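Local coordinates for pyridine nucleotide-disulfide oxidoreductase-like protein (Myceliophthora thermophila, PDB 5MQ6) that catalyses Baeyer-Villiger oxidation with bound FAD and NADPH, inserting one oxygen atom beside the carbonyl of various ketones, polycyclic ones especially, to give esters or lactones, at residues 523-528 and 568-573; 509-514 and 620-625; 142-147 and 324-329. One frame throughout, in Å; residues are numbered along the deposited sequence.

Contact 1 of 3, residues 523-528 and 568-573; sequences GFPNLF and LVEVTS
Pro525 and Asn526 meet Val569 and Glu570 in a buried turn-to-strand contact between two sheets, held by three direct hydrogen bonds. Two of them join Asn526 and Val569. The backbone N of Asn526 donates to Val569 O in a nearly straight bond (2.9 Å, 169°), and Val569 N returns a bond of 2.8 Å to the side-chain oxygen OD1 of Asn526. The carboxamide thus stands in for a backbone carbonyl; its CG is anti to the carbonyl carbon (chi1 -72°), and its ND2 is bound by Ala567 O and Arg217 O, which fixes the rotation of the amide. Residues 524-527 form a type II beta turn that leads into strand 527-529, the neighbour of strand 218-221 in the mixed sheet of the FAD-binding part, whereas strand 567-571 pairs antiparallel with 649-653. The extended side chain of Glu570 runs beside the Pro525 ring, pointing the same way, and its OE2 takes the N-H of Gly523 at 2.7 Å through the anti lone pair. Its other oxygen, OE1, forms a salt bridge with Arg499. An alanine in place of Glu570 would probably leave the amide of Gly523 and the charge of Arg499 without these mates and open a gap beside the proline ring. Apolar packing fills in around the polar bonds: Leu568 CD1 meets Pro525 CB at 3.7 Å, and Val569 CG1 sits at the edge of the Phe528 ring, 4.0 Å from CZ. Water 2 lies over one face of that ring, 2.7 Å from Leu527 O.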
loop_
_atom_site.group_PDB
_atom_site.type_symbol
_atom_site.label_atom_id
_atom_site.label_comp_id
_atom_site.label_asym_id
_atom_site.label_seq_id
_atom_site.Cartn_x
_atom_site.Cartn_y
_atom_site.Cartn_z
ATOM N N GLY A 523 -11.254 -11.222 21.494
ATOM C CA GLY A 523 -12.168 -12.244 20.860
ATOM C C GLY A 523 -11.556 -13.072 19.764
ATOM O O GLY A 523 -12.203 -13.950 19.252
ATOM N N PHE A 524 -10.287 -12.803 19.435
ATOM C CA PHE A 524 -9.567 -13.289 18.242
ATOM C C PHE A 524 -8.205 -13.703 18.637
ATOM O O PHE A 524 -7.233 -13.146 18.156
ATOM C CB PHE A 524 -9.590 -12.257 17.072
ATOM C CG PHE A 524 -11.007 -11.815 16.716
ATOM C CD1 PHE A 524 -11.612 -10.798 17.434
ATOM C CD2 PHE A 524 -11.727 -12.479 15.771
ATOM C CE1 PHE A 524 -12.898 -10.407 17.200
ATOM C CE2 PHE A 524 -13.038 -12.114 15.498
ATOM C CZ PHE A 524 -13.634 -11.073 16.227
ATOM N N PRO A 525 -8.136 -14.718 19.565
ATOM C CA PRO A 525 -6.870 -15.221 20.105
ATOM C C PRO A 525 -6.006 -15.783 19.015
ATOM O O PRO A 525 -6.527 -16.332 18.056
ATOM C CB PRO A 525 -7.308 -16.329 21.103
ATOM C CG PRO A 525 -8.606 -16.801 20.562
ATOM C CD PRO A 525 -9.239 -15.656 19.867
ATOM N N ASN A 526 -4.681 -15.636 19.168
ATOM C CA ASN A 526 -3.742 -16.163 18.219
ATOM C C ASN A 526 -3.883 -15.636 16.825
ATOM O O ASN A 526 -3.375 -16.234 15.905
ATOM C CB ASN A 526 -3.666 -17.700 18.273
ATOM C CG ASN A 526 -2.969 -18.187 19.522
ATOM O OD1 ASN A 526 -2.718 -17.400 20.446
ATOM N ND2 ASN A 526 -2.643 -19.505 19.564
ATOM N N LEU A 527 -4.457 -14.463 16.661
ATOM C CA LEU A 527 -4.532 -13.801 15.328
ATOM C C LEU A 527 -3.813 -12.518 15.484
ATOM O O LEU A 527 -4.048 -11.776 16.442
ATOM C CB LEU A 527 -5.979 -13.455 14.993
ATOM C CG LEU A 527 -6.224 -12.618 13.728
ATOM C CD1 LEU A 527 -5.799 -13.351 12.439
ATOM C CD2 LEU A 527 -7.675 -12.146 13.659
ATOM N N PHE A 528 -2.953 -12.230 14.516
ATOM C CA PHE A 528 -2.264 -10.974 14.429
ATOM C C PHE A 528 -2.261 -10.425 13.031
ATOM O O PHE A 528 -2.352 -11.188 12.100
ATOM C CB PHE A 528 -0.793 -11.140 14.946
ATOM C CG PHE A 528 -0.711 -11.498 16.407
ATOM C CD1 PHE A 528 -0.676 -10.486 17.411
ATOM C CD2 PHE A 528 -0.619 -12.801 16.793
ATOM C CE1 PHE A 528 -0.564 -10.855 18.737
ATOM C CE2 PHE A 528 -0.553 -13.166 18.152
ATOM C CZ PHE A 528 -0.465 -12.205 19.094
ATOM N N LEU A 568 -1.719 -19.685 23.978
ATOM C CA LEU A 568 -2.903 -19.023 23.573
ATOM C C LEU A 568 -2.780 -17.596 24.063
ATOM O O LEU A 568 -2.765 -17.389 25.265
ATOM C CB LEU A 568 -4.105 -19.750 24.183
ATOM C CG LEU A 568 -5.459 -19.194 23.768
ATOM C CD1 LEU A 568 -5.689 -19.409 22.269
ATOM C CD2 LEU A 568 -6.568 -19.809 24.583
ATOM N N VAL A 569 -2.805 -16.628 23.135
ATOM C CA VAL A 569 -2.496 -15.268 23.401
ATOM C C VAL A 569 -3.611 -14.414 22.916
ATOM O O VAL A 569 -3.893 -14.405 21.707
ATOM C CB VAL A 569 -1.268 -14.833 22.554
ATOM C CG1 VAL A 569 -0.899 -13.409 22.908
ATOM C CG2 VAL A 569 -0.114 -15.722 22.836
ATOM N N GLU A 570 -4.202 -13.614 23.810
ATOM C CA GLU A 570 -5.427 -12.864 23.469
ATOM C C GLU A 570 -5.434 -11.563 24.200
ATOM O O GLU A 570 -5.338 -11.554 25.424
ATOM C CB GLU A 570 -6.706 -13.618 23.882
ATOM C CG GLU A 570 -7.922 -12.993 23.239
ATOM C CD GLU A 570 -9.229 -13.712 23.481
ATOM O OE1 GLU A 570 -9.226 -14.790 24.063
ATOM O OE2 GLU A 570 -10.264 -13.183 23.085
ATOM N N VAL A 571 -5.468 -10.461 23.466
ATOM C CA VAL A 571 -5.568 -9.148 24.142
ATOM C C VAL A 571 -6.927 -9.046 24.927
ATOM O O VAL A 571 -7.991 -9.547 24.462
ATOM C CB VAL A 571 -5.429 -7.962 23.197
ATOM C CG1 VAL A 571 -6.554 -7.853 22.184
ATOM C CG2 VAL A 571 -5.324 -6.629 23.980
ATOM N N THR A 572 -6.886 -8.377 26.058
ATOM C CA THR A 572 -8.158 -8.181 26.790
ATOM C C THR A 572 -9.001 -7.003 26.225
ATOM O O THR A 572 -8.488 -6.093 25.586
ATOM C CB THR A 572 -7.900 -7.917 28.270
ATOM O OG1 THR A 572 -7.133 -6.745 28.382
ATOM C CG2 THR A 572 -7.101 -9.066 28.918
ATOM N N SER A 573 -10.276 -6.988 26.491
ATOM C CA SER A 573 -11.156 -5.879 26.041
ATOM C C SER A 573 -10.715 -4.575 26.675
ATOM O O SER A 573 -10.738 -3.559 26.031
ATOM C CB SER A 573 -12.670 -6.134 26.304
ATOM O OG SER A 573 -12.819 -6.486 27.639
HETATM O O HOH W 1 -6.035 -11.092 20.640
HETATM O O HOH W 2 -3.937 -12.209 19.135
#

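Contact 2 of 3, residues 509-514 and 620-625; sequences QTHGAA and RARSGN
The carbonyl oxygen of Ala513 is gripped by two nitrogens of Arg622, NE at 2.7 Å and NH2 at 3.0 Å. This is a side-on, two-nitrogen grip on one backbone carbonyl, joining the loop that leaves helix 504-511 to the type I beta turn 621-624, into which helix 616-621 runs. Ala513 O lies in the guanidinium plane, and both donors reach it from the same face of its carbonyl plane. The NE bond is the straighter, 159° at the hydrogen against 139° for NH2. Arg622 gets there by a bend at chi3, which turns NE out of the line of the chain.

The carbonyl oxygen of His511 lies over one face of the guanidinium, and the imidazole crosses the arginine side chain at about a right angle, the two planes 59° apart. Both groups share an outside acid: Arg622 NH1 forms a salt bridge with Glu577, which also accepts a hydrogen bond from His511 NE2. The carboxylate thus probably balances the arginine charge and helps to hold both groups in place.

Gly512, at positive phi, turns the chain out of the helix where a side chain would clash with Arg622 CD. Beyond it the methyl of Ala513 points toward the turn 621-624, meeting Arg622 O at 3.5 Å and Ser623 CA at 3.6 Å. The methyl of Ala514 lies at the guanidinium edge, with CB 3.6 Å from Arg622 NH2.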
loop_
_atom_site.group_PDB
_atom_site.type_symbol
_atom_site.label_atom_id
_atom_site.label_comp_id
_atom_site.label_asym_id
_atom_site.label_seq_id
_atom_site.Cartn_x
_atom_site.Cartn_y
_atom_site.Cartn_z
ATOM N N GLN A 509 -17.332 -2.468 12.927
ATOM C CA GLN A 509 -18.337 -1.523 12.397
ATOM C C GLN A 509 -19.290 -1.044 13.513
ATOM O O GLN A 509 -19.701 0.099 13.499
ATOM C CB GLN A 509 -19.145 -2.155 11.293
ATOM C CG GLN A 509 -18.450 -2.653 10.043
ATOM C CD GLN A 509 -17.383 -1.699 9.516
ATOM O OE1 GLN A 509 -17.569 -0.496 9.576
ATOM N NE2 GLN A 509 -16.273 -2.239 9.013
ATOM N N THR A 510 -19.611 -1.921 14.461
ATOM C CA THR A 510 -20.553 -1.626 15.485
ATOM C C THR A 510 -19.972 -0.952 16.675
ATOM O O THR A 510 -20.552 -0.018 17.152
ATOM C CB THR A 510 -21.291 -2.876 15.990
ATOM O OG1 THR A 510 -20.337 -3.791 16.553
ATOM C CG2 THR A 510 -22.048 -3.587 14.874
ATOM N N HIS A 511 -18.844 -1.433 17.196
ATOM C CA HIS A 511 -18.230 -0.891 18.395
ATOM C C HIS A 511 -17.087 0.083 18.055
ATOM O O HIS A 511 -16.694 0.932 18.911
ATOM C CB HIS A 511 -17.752 -2.076 19.247
ATOM C CG HIS A 511 -16.742 -1.748 20.337
ATOM N ND1 HIS A 511 -17.082 -1.114 21.531
ATOM C CD2 HIS A 511 -15.423 -2.082 20.456
ATOM C CE1 HIS A 511 -15.999 -0.985 22.280
ATOM N NE2 HIS A 511 -14.984 -1.575 21.659
ATOM N N GLY A 512 -16.562 -0.017 16.833
ATOM C CA GLY A 512 -15.438 0.828 16.386
ATOM C C GLY A 512 -14.123 0.056 16.383
ATOM O O GLY A 512 -13.981 -1.029 17.003
ATOM N N ALA A 513 -13.109 0.646 15.755
ATOM C CA ALA A 513 -11.804 0.018 15.718
ATOM C C ALA A 513 -11.346 -0.320 17.126
ATOM O O ALA A 513 -11.466 0.503 18.062
ATOM C CB ALA A 513 -10.798 0.903 15.018
ATOM N N ALA A 514 -10.820 -1.535 17.305
ATOM C CA ALA A 514 -10.293 -1.914 18.599
ATOM C C ALA A 514 -9.176 -2.890 18.511
ATOM O O ALA A 514 -9.415 -4.018 18.097
ATOM C CB ALA A 514 -11.396 -2.501 19.483
ATOM N N ARG A 620 -15.500 7.142 14.903
ATOM C CA ARG A 620 -14.680 7.294 13.692
ATOM C C ARG A 620 -13.230 7.588 14.015
ATOM O O ARG A 620 -12.341 7.027 13.442
ATOM C CB ARG A 620 -15.245 8.379 12.819
ATOM C CG ARG A 620 -16.597 7.942 12.267
ATOM C CD ARG A 620 -16.731 8.112 10.763
ATOM N NE ARG A 620 -16.911 9.505 10.472
ATOM C CZ ARG A 620 -18.055 10.157 10.652
ATOM N NH1 ARG A 620 -19.151 9.537 11.135
ATOM N NH2 ARG A 620 -18.109 11.451 10.351
ATOM N N ALA A 621 -13.009 8.403 15.003
ATOM C CA ALA A 621 -11.696 8.714 15.401
ATOM C C ALA A 621 -10.933 7.466 15.863
ATOM O O ALA A 621 -9.717 7.419 15.776
ATOM C CB ALA A 621 -11.782 9.672 16.545
ATOM N N ARG A 622 -11.643 6.462 16.370
ATOM C CA ARG A 622 -10.956 5.298 16.880
ATOM C C ARG A 622 -10.158 4.607 15.788
ATOM O O ARG A 622 -9.265 3.803 16.118
ATOM C CB ARG A 622 -11.970 4.231 17.335
ATOM C CG ARG A 622 -12.664 4.563 18.544
ATOM C CD ARG A 622 -13.749 3.519 18.825
ATOM N NE ARG A 622 -13.145 2.270 19.328
ATOM C CZ ARG A 622 -13.283 1.747 20.547
ATOM N NH1 ARG A 622 -14.023 2.319 21.492
ATOM N NH2 ARG A 622 -12.635 0.637 20.828
ATOM N N SER A 623 -10.503 4.812 14.508
ATOM C CA SER A 623 -9.824 4.057 13.487
ATOM C C SER A 623 -8.555 4.667 12.968
ATOM O O SER A 623 -7.888 4.043 12.143
ATOM C CB SER A 623 -10.778 3.687 12.327
ATOM O OG SER A 623 -10.977 4.859 11.564
ATOM N N GLY A 624 -8.163 5.832 13.481
ATOM C CA GLY A 624 -6.940 6.505 13.021
ATOM C C GLY A 624 -5.735 6.038 13.758
ATOM O O GLY A 624 -5.735 4.955 14.332
ATOM N N ASN A 625 -4.706 6.871 13.733
ATOM C CA ASN A 625 -3.393 6.543 14.154
ATOM C C ASN A 625 -2.893 7.454 15.253
ATOM O O ASN A 625 -3.453 8.487 15.557
ATOM C CB ASN A 625 -2.470 6.682 12.948
ATOM C CG ASN A 625 -2.410 5.437 12.079
ATOM O OD1 ASN A 625 -2.805 4.391 12.457
ATOM N ND2 ASN A 625 -1.779 5.572 10.922
#

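Contact 3 of 3, residues 142-147 and 324-329; sequences LLEETG and RKKGWQ
Glu144 and Gln329 each send an extended side chain to a backbone N-H of the other segment, and the indole of Trp328 packs against Glu144 and Leu143. Glu144 has CG anti to the backbone N (chi1 -177°) and stays extended beyond it. Its OE1 accepts the N-H of Gly327 at 2.8 Å through the syn lone pair, while OE2 lies 3.4 Å from Lys326 CA. Water 4 also donates to OE1 and accepts from Gln329 N, so the carboxylate reaches two amides at the start of helix 328-340, one directly and one through water. Residues 325-328 form a type II beta turn, with Gly327 as the helix N-cap; a negative group at this helix start would be expected to interact favourably with the helix dipole.

On the facing side is the short helix 143-146, with Leu142 as its N-cap, within the nucleotide-disulphide oxidoreductase family region. Gln329 also has CG anti to its backbone N (chi1 -174°) and an extended chain. Its OE1 takes the N-H of Leu143 at 3.2 Å, and water 3 links this oxygen to Glu144 N and Glu145 OE1. Its NE2 binds the carbonyls of Met140 and Tyr137, which fixes the amide's rotation; the side chain of Tyr139, an FAD-binding residue, is about 7 Å from that of Gln329.

The indole of Trp328 and the Glu144 side chain run alongside in opposite senses, NE1 3.7 Å from Glu144 CB, with carboxylate and ring planes 26° apart. The indole crosses Leu143 obliquely, with CZ2 3.8 Å from Leu143 CB. Leu143 CD1 packs against Gln329 NE2, 3.5 Å away.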
loop_
_atom_site.group_PDB
_atom_site.type_symbol
_atom_site.label_atom_id
_atom_site.label_comp_id
_atom_site.label_asym_id
_atom_site.label_seq_id
_atom_site.Cartn_x
_atom_site.Cartn_y
_atom_site.Cartn_z
ATOM N N LEU A 142 15.859 -6.745 4.486
ATOM C CA LEU A 142 16.867 -7.758 4.823
ATOM C C LEU A 142 18.102 -7.659 3.954
ATOM O O LEU A 142 18.734 -8.673 3.633
ATOM C CB LEU A 142 16.269 -9.166 4.782
ATOM C CG LEU A 142 15.082 -9.438 5.750
ATOM C CD1 LEU A 142 14.286 -10.678 5.270
ATOM C CD2 LEU A 142 15.586 -9.578 7.170
ATOM N N LEU A 143 18.485 -6.430 3.630
ATOM C CA LEU A 143 19.683 -6.207 2.823
ATOM C C LEU A 143 20.927 -6.704 3.541
ATOM O O LEU A 143 21.716 -7.467 2.992
ATOM C CB LEU A 143 19.811 -4.709 2.400
ATOM C CG LEU A 143 18.835 -4.367 1.268
ATOM C CD1 LEU A 143 19.031 -2.953 0.730
ATOM C CD2 LEU A 143 18.793 -5.337 0.096
ATOM N N GLU A 144 21.070 -6.322 4.790
ATOM C CA GLU A 144 22.253 -6.726 5.502
ATOM C C GLU A 144 22.287 -8.254 5.646
ATOM O O GLU A 144 23.350 -8.824 5.557
ATOM C CB GLU A 144 22.328 -6.104 6.846
ATOM C CG GLU A 144 23.638 -6.481 7.576
ATOM C CD GLU A 144 23.817 -5.734 8.883
ATOM O OE1 GLU A 144 22.952 -4.904 9.294
ATOM O OE2 GLU A 144 24.828 -6.011 9.538
ATOM N N GLU A 145 21.130 -8.897 5.840
ATOM C CA GLU A 145 21.070 -10.331 6.123
ATOM C C GLU A 145 21.208 -11.193 4.889
ATOM O O GLU A 145 21.657 -12.341 4.967
ATOM C CB GLU A 145 19.783 -10.703 6.833
ATOM C CG GLU A 145 19.646 -10.044 8.173
ATOM C CD GLU A 145 19.054 -8.613 8.175
ATOM O OE1 GLU A 145 19.014 -7.772 7.209
ATOM O OE2 GLU A 145 18.679 -8.288 9.279
ATOM N N THR A 146 20.859 -10.664 3.737
ATOM C CA THR A 146 21.039 -11.385 2.529
ATOM C C THR A 146 22.406 -11.086 1.880
ATOM O O THR A 146 22.825 -11.791 0.961
ATOM C CB THR A 146 19.977 -11.018 1.542
ATOM O OG1 THR A 146 19.913 -9.597 1.435
ATOM C CG2 THR A 146 18.598 -11.554 1.980
ATOM N N GLY A 147 23.081 -10.020 2.313
ATOM C CA GLY A 147 24.231 -9.507 1.563
ATOM C C GLY A 147 23.996 -8.884 0.168
ATOM O O GLY A 147 24.912 -8.577 -0.517
ATOM N N ARG A 324 26.972 1.012 6.439
ATOM C CA ARG A 324 28.008 1.652 7.202
ATOM C C ARG A 324 28.379 0.837 8.401
ATOM O O ARG A 324 29.430 1.052 8.933
ATOM C CB ARG A 324 27.563 3.014 7.723
ATOM C CG ARG A 324 27.102 3.938 6.632
ATOM C CD ARG A 324 25.722 4.535 6.927
ATOM N NE ARG A 324 25.867 5.688 7.765
ATOM C CZ ARG A 324 25.981 6.950 7.345
ATOM N NH1 ARG A 324 25.875 7.316 6.101
ATOM N NH2 ARG A 324 26.172 7.878 8.240
ATOM N N LYS A 325 27.511 -0.037 8.858
ATOM C CA LYS A 325 27.786 -0.787 10.093
ATOM C C LYS A 325 26.665 -1.771 10.404
ATOM O O LYS A 325 25.690 -1.756 9.680
ATOM C CB LYS A 325 28.001 0.166 11.254
ATOM C CG LYS A 325 26.814 0.428 12.145
ATOM C CD LYS A 325 25.748 1.215 11.461
ATOM C CE LYS A 325 24.836 1.783 12.528
ATOM N NZ LYS A 325 25.504 2.822 13.361
ATOM N N LYS A 326 26.784 -2.585 11.468
ATOM C CA LYS A 326 25.759 -3.607 11.748
ATOM C C LYS A 326 24.498 -2.902 12.069
ATOM O O LYS A 326 24.526 -2.029 12.857
ATOM C CB LYS A 326 26.109 -4.515 12.948
ATOM C CG LYS A 326 27.369 -5.313 12.719
ATOM C CD LYS A 326 27.802 -6.076 13.979
ATOM C CE LYS A 326 28.466 -5.177 15.052
ATOM N NZ LYS A 326 29.954 -5.173 14.926
ATOM N N GLY A 327 23.396 -3.251 11.457
ATOM C CA GLY A 327 22.104 -2.594 11.791
ATOM C C GLY A 327 21.946 -1.330 10.981
ATOM O O GLY A 327 21.130 -0.484 11.296
ATOM N N TRP A 328 22.684 -1.209 9.883
ATOM C CA TRP A 328 22.642 0.038 9.144
ATOM C C TRP A 328 21.287 0.373 8.528
ATOM O O TRP A 328 20.914 1.527 8.442
ATOM C CB TRP A 328 23.714 0.060 8.082
ATOM C CG TRP A 328 23.542 -0.978 6.994
ATOM C CD1 TRP A 328 24.158 -2.195 6.917
ATOM C CD2 TRP A 328 22.775 -0.823 5.791
ATOM N NE1 TRP A 328 23.782 -2.832 5.760
ATOM C CE2 TRP A 328 22.936 -2.011 5.046
ATOM C CE3 TRP A 328 21.960 0.186 5.287
ATOM C CZ2 TRP A 328 22.276 -2.247 3.862
ATOM C CZ3 TRP A 328 21.305 -0.035 4.017
ATOM C CH2 TRP A 328 21.470 -1.253 3.351
ATOM N N GLN A 329 20.556 -0.632 8.093
ATOM C CA GLN A 329 19.348 -0.354 7.352
ATOM C C GLN A 329 18.225 0.261 8.218
ATOM O O GLN A 329 17.536 1.225 7.789
ATOM C CB GLN A 329 18.899 -1.596 6.584
ATOM C CG GLN A 329 17.727 -1.350 5.668
ATOM C CD GLN A 329 17.445 -2.512 4.723
ATOM O OE1 GLN A 329 17.594 -3.698 5.085
ATOM N NE2 GLN A 329 17.024 -2.190 3.531
HETATM O O HOH W 3 19.329 -5.107 6.679
HETATM O O HOH W 4 20.801 -3.591 8.420
#

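Contacts 1 and 2 are buried, whereas contact 3 is only partly so, with exposed residues among those that touch. Contacts 1 and 2 are neighbours along the chain, since helix 504-511 and strand 527-529 follow each other, yet their centres lie about 18 Å apart, without touching. Helix 573-585, which begins just after strand 567-571 of contact 1, supplies the glutamate that backs contact 2. Contact 3 is remote, its centre about 33 Å from contact 1's and about 37 Å from contact 2's. The chemistry differs: a side-chain amide oxygen standing in for a backbone carbonyl in contact 1, a guanidinium on a carbonyl in contact 2, helix-start amides met by side chains and waters in contact 3.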